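Local coordinates for protein ribokinase (PDB 6CW5) that probably catalyses the ATP- and magnesium-dependent phosphorylation of D-ribose at O-5, yielding D-ribose 5-phosphate for nucleotide synthesis and the pentose phosphate pathway, at residues Ile77-Lys80 against Glu81-Ser85; Gly160-Ser163 against Pro164-Ser168. One frame throughout, in Å; residues are numbered along the deposited sequence.

Contact 1. Residues Ile77-Lys80 against Glu81-Ser85; sequences IWVK and EMLES
Lys80 and Glu84, one helical turn apart, form a salt bridge in which Lys80 NZ stands a short 2.5 Å from Glu84 OE2. The lysine approaches on the syn side of the carboxylate, slightly out of its plane. With chi1 at -176° its CG swings clear of the backbone N, and the chain runs extended until a bend at chi4 turns the ammonium group onto the carboxylate. A water accepts a weak bond from Lys80 NZ and donates to Glu84 OE1, while OE2 has a second partner in Thr90 OG1, so both carboxylate oxygens are held. Glu81, extended beyond CG, brings OE2 to within 3.7 Å of Ile77 CG2; its exposed position suits a charged residue.

Apolar and sulfur contacts occupy other sides of the helix. Met82 runs alongside Trp78, its SD 3.9 Å from Trp78 CZ3 and oblique to the six-membered ring, a Met-aromatic contact. Over one face of the same indole lies Val79 CG2, 3.4 Å above the ring plane, which would restrict rotation of the ring on that side. Val79 CG1 and Leu83 CD1 meet more loosely, at 4.4 Å.

Backbone bonds of the i to i+4 kind tie the turns together, among them Glu81 N to Ile77 O at 2.8 Å and Leu83 N to Val79 O at 2.9 Å. Near the end of the helix, Ser85 OG also donates to Met82 O.

Leu83 packs on Leu68 and Leu93 of the flanking strands, and Trp78, Val79 and Met82 touch Ala48: this is the amphipathic helix of a beta-alpha-beta crossover (66-73, 77-85, 93-96) in the PfkB kinase fold.

Contact 2. Residues Gly160-Ser163 against Pro164-Ser168; sequences GQSS and PPLTS
The flat group at the centre of this turn is the peptide between Ser163 and Pro164, which is cis and brings the two CA atoms to 3.0 Å. Proline suits this place because its ring makes the cis form far less costly than it is for other residues. The carbonyl oxygens of Gly160 and Ser162 lie on one side of the puckered Pro165 ring. Gly160 O is beyond the rim, 3.6 Å from Pro165 CB, whereas Ser162 O sits over the ring, 3.5 Å from Pro165 CD.

The cis bond folds the chain back, leaving Ser162 CA and Pro165 CA 4.5 Å apart. The backbone angles come near those of a type VIb turn, a cis-proline turn that does without the usual closing bond; here Pro165 N has no hydrogen to give to Ser162 O. The turn joins helix 149-161 to strand 167-170, the second half of a beta-alpha-beta crossover.

After the turn, Leu166 CD1 touches Ser162 CB at 3.7 Å and Ser162 OG at 3.6 Å. That hydroxyl lies beside its own backbone N (chi1 -59°) and bonds to Ala158 O in the preceding helix, a common role for serine near a helix end. Buried Leu166 supplies the apolar counterpart, its side chain resting also on Ala159 and Tyr138, and its backbone is hydrogen-bonded to Ala159.

In the fold
Contact 1 comes first along the chain and is complete before contact 2 begins; their centres are 29 Å apart, and their nearest atoms, about 18 Å apart, do not touch. Both belong to beta-alpha-beta units of the same nine-stranded sheet. Contact 1 lies within the connecting helix between strands 66-73 and 93-96, near one border of the sheet, whereas contact 2 is the return from helix 149-161 into the interior strand 167-170. Their surroundings differ: residues 77-85 pack near the smaller four-stranded sheet and close to Ile23 and Ala53, predicted to bind substrate, while residues 160-168 form a surface turn away from the annotated sites.

Contact 1. Residues Ile77-Lys80 against Glu81-Ser85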
loop_
_atom_site.group_PDB
_atom_site.type_symbol
_atom_site.label_atom_id
_atom_site.label_comp_id
_atom_site.label_asym_id
_atom_site.label_seq_id
_atom_site.Cartn_x
_atom_site.Cartn_y
_atom_site.Cartn_z
ATOM N N ILE A 77 -6.428 -22.469 -7.885
ATOM C CA ILE A 77 -5.409 -23.384 -7.381
ATOM C C ILE A 77 -4.699 -24.099 -8.528
ATOM O O ILE A 77 -3.492 -24.354 -8.452
ATOM C CB ILE A 77 -6.043 -24.362 -6.373
ATOM C CG1 ILE A 77 -6.342 -23.620 -5.068
ATOM C CG2 ILE A 77 -5.138 -25.559 -6.114
ATOM C CD1 ILE A 77 -7.357 -24.352 -4.171
ATOM N N TRP A 78 -5.406 -24.369 -9.633
ATOM C CA TRP A 78 -4.759 -25.024 -10.769
ATOM C C TRP A 78 -3.653 -24.158 -11.371
ATOM O O TRP A 78 -2.680 -24.690 -11.921
ATOM C CB TRP A 78 -5.807 -25.407 -11.826
ATOM C CG TRP A 78 -6.505 -24.222 -12.467
ATOM C CD1 TRP A 78 -7.605 -23.573 -12.003
ATOM C CD2 TRP A 78 -6.137 -23.567 -13.688
ATOM N NE1 TRP A 78 -7.950 -22.551 -12.859
ATOM C CE2 TRP A 78 -7.066 -22.531 -13.904
ATOM C CE3 TRP A 78 -5.122 -23.763 -14.627
ATOM C CZ2 TRP A 78 -7.004 -21.686 -15.019
ATOM C CZ3 TRP A 78 -5.070 -22.927 -15.740
ATOM C CH2 TRP A 78 -6.007 -21.911 -15.923
ATOM N N VAL A 79 -3.761 -22.835 -11.256
ATOM C CA VAL A 79 -2.671 -21.959 -11.687
ATOM C C VAL A 79 -1.518 -22.022 -10.694
ATOM O O VAL A 79 -0.346 -22.065 -11.083
ATOM C CB VAL A 79 -3.172 -20.517 -11.861
ATOM C CG1 VAL A 79 -2.042 -19.609 -12.392
ATOM C CG2 VAL A 79 -4.407 -20.479 -12.784
ATOM N N LYS A 80 -1.831 -22.013 -9.395
ATOM C CA LYS A 80 -0.794 -22.200 -8.381
ATOM C C LYS A 80 -0.042 -23.510 -8.607
ATOM O O LYS A 80 1.185 -23.572 -8.452
ATOM C CB LYS A 80 -1.424 -22.169 -6.984
ATOM C CG LYS A 80 -0.424 -22.258 -5.813
ATOM C CD LYS A 80 -1.111 -22.014 -4.470
ATOM C CE LYS A 80 -0.209 -22.417 -3.284
ATOM N NZ LYS A 80 0.002 -23.867 -3.201
ATOM N N GLU A 81 -0.757 -24.562 -8.995
ATOM C CA GLU A 81 -0.101 -25.852 -9.214
ATOM C C GLU A 81 0.770 -25.837 -10.466
ATOM O O GLU A 81 1.811 -26.503 -10.498
ATOM C CB GLU A 81 -1.156 -26.951 -9.298
ATOM C CG GLU A 81 -1.976 -27.024 -8.038
ATOM C CD GLU A 81 -3.024 -28.099 -8.083
ATOM O OE1 GLU A 81 -3.539 -28.389 -9.183
ATOM O OE2 GLU A 81 -3.319 -28.662 -7.008
ATOM N N MET A 82 0.357 -25.107 -11.508
ATOM C CA MET A 82 1.207 -24.941 -12.686
ATOM C C MET A 82 2.483 -24.200 -12.329
ATOM O O MET A 82 3.582 -24.582 -12.751
ATOM C CB MET A 82 0.467 -24.167 -13.782
ATOM C CG MET A 82 -0.630 -24.900 -14.502
ATOM S SD MET A 82 -1.296 -23.858 -15.829
ATOM C CE MET A 82 0.183 -23.559 -16.800
ATOM N N LEU A 83 2.347 -23.108 -11.580
ATOM C CA LEU A 83 3.521 -22.357 -11.145
ATOM C C LEU A 83 4.471 -23.255 -10.367
ATOM O O LEU A 83 5.680 -23.281 -10.624
ATOM C CB LEU A 83 3.078 -21.168 -10.292
ATOM C CG LEU A 83 2.419 -20.013 -11.032
ATOM C CD1 LEU A 83 1.615 -19.157 -10.040
ATOM C CD2 LEU A 83 3.491 -19.175 -11.763
ATOM N N GLU A 84 3.934 -24.028 -9.425
ATOM C CA GLU A 84 4.784 -24.918 -8.643
ATOM C C GLU A 84 5.461 -25.959 -9.525
ATOM O O GLU A 84 6.633 -26.298 -9.306
ATOM C CB GLU A 84 3.962 -25.586 -7.536
ATOM C CG GLU A 84 3.496 -24.572 -6.497
ATOM C CD GLU A 84 2.340 -25.051 -5.636
ATOM O OE1 GLU A 84 1.725 -26.079 -5.979
ATOM O OE2 GLU A 84 2.047 -24.390 -4.613
ATOM N N SER A 85 4.751 -26.486 -10.529
ATOM C CA SER A 85 5.393 -27.505 -11.352
ATOM C C SER A 85 6.517 -26.913 -12.189
ATOM O O SER A 85 7.411 -27.645 -12.614
ATOM C CB SER A 85 4.375 -28.218 -12.247
ATOM O OG SER A 85 3.978 -27.381 -13.319
HETATM O O HOH W 1 -0.331 -26.692 -4.332
#

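Contact 2. Residues Gly160-Ser163 against Pro164-Ser168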
loop_
_atom_site.group_PDB
_atom_site.type_symbol
_atom_site.label_atom_id
_atom_site.label_comp_id
_atom_site.label_asym_id
_atom_site.label_seq_id
_atom_site.Cartn_x
_atom_site.Cartn_y
_atom_site.Cartn_z
ATOM N N GLY A 160 14.648 -0.690 -2.636
ATOM C CA GLY A 160 15.630 0.360 -2.851
ATOM C C GLY A 160 16.335 0.758 -1.585
ATOM O O GLY A 160 17.478 1.224 -1.630
ATOM N N GLN A 161 15.683 0.571 -0.434
ATOM C CA GLN A 161 16.292 0.933 0.838
ATOM C C GLN A 161 17.013 -0.219 1.514
ATOM O O GLN A 161 17.563 -0.023 2.598
ATOM C CB GLN A 161 15.234 1.504 1.782
ATOM C CG GLN A 161 14.613 2.773 1.228
ATOM C CD GLN A 161 13.576 3.358 2.143
ATOM O OE1 GLN A 161 12.983 2.660 2.983
ATOM N NE2 GLN A 161 13.343 4.646 1.994
ATOM N N SER A 162 17.050 -1.395 0.902
ATOM C CA SER A 162 17.820 -2.492 1.463
ATOM C C SER A 162 19.312 -2.223 1.339
ATOM O O SER A 162 19.761 -1.369 0.571
ATOM C CB SER A 162 17.494 -3.812 0.777
ATOM O OG SER A 162 16.114 -4.095 0.913
ATOM N N SER A 163 20.075 -3.002 2.093
ATOM C CA SER A 163 21.522 -2.835 2.208
ATOM C C SER A 163 22.175 -4.157 1.842
ATOM O O SER A 163 22.170 -5.097 2.658
ATOM C CB SER A 163 21.887 -2.419 3.629
ATOM O OG SER A 163 23.035 -1.600 3.633
ATOM N N PRO A 164 22.693 -4.314 0.612
ATOM C CA PRO A 164 22.627 -3.393 -0.522
ATOM C C PRO A 164 21.228 -3.379 -1.151
ATOM O O PRO A 164 20.447 -4.299 -0.879
ATOM C CB PRO A 164 23.642 -3.984 -1.489
ATOM C CG PRO A 164 23.508 -5.432 -1.257
ATOM C CD PRO A 164 23.348 -5.575 0.226
ATOM N N PRO A 165 20.925 -2.377 -1.975
ATOM C CA PRO A 165 19.610 -2.342 -2.628
ATOM C C PRO A 165 19.421 -3.537 -3.551
ATOM O O PRO A 165 20.357 -3.996 -4.208
ATOM C CB PRO A 165 19.644 -1.032 -3.433
ATOM C CG PRO A 165 20.731 -0.215 -2.835
ATOM C CD PRO A 165 21.746 -1.191 -2.308
ATOM N N LEU A 166 18.190 -4.028 -3.619
ATOM C CA LEU A 166 17.893 -5.040 -4.618
ATOM C C LEU A 166 17.936 -4.418 -6.001
ATOM O O LEU A 166 17.805 -3.208 -6.165
ATOM C CB LEU A 166 16.499 -5.642 -4.408
ATOM C CG LEU A 166 16.404 -6.736 -3.330
ATOM C CD1 LEU A 166 16.723 -6.223 -1.946
ATOM C CD2 LEU A 166 15.002 -7.279 -3.358
ATOM N N THR A 167 18.060 -5.269 -7.006
ATOM C CA THR A 167 17.841 -4.852 -8.383
ATOM C C THR A 167 16.349 -4.951 -8.654
ATOM O O THR A 167 15.785 -6.050 -8.642
ATOM C CB THR A 167 18.631 -5.735 -9.339
ATOM O OG1 THR A 167 20.030 -5.610 -9.073
ATOM C CG2 THR A 167 18.347 -5.318 -10.765
ATOM N N SER A 168 15.692 -3.819 -8.855
ATOM C CA SER A 168 14.245 -3.823 -9.034
ATOM C C SER A 168 13.903 -3.516 -10.485
ATOM O O SER A 168 14.551 -2.684 -11.121
ATOM C CB SER A 168 13.583 -2.808 -8.115
ATOM O OG SER A 168 14.236 -1.562 -8.290
#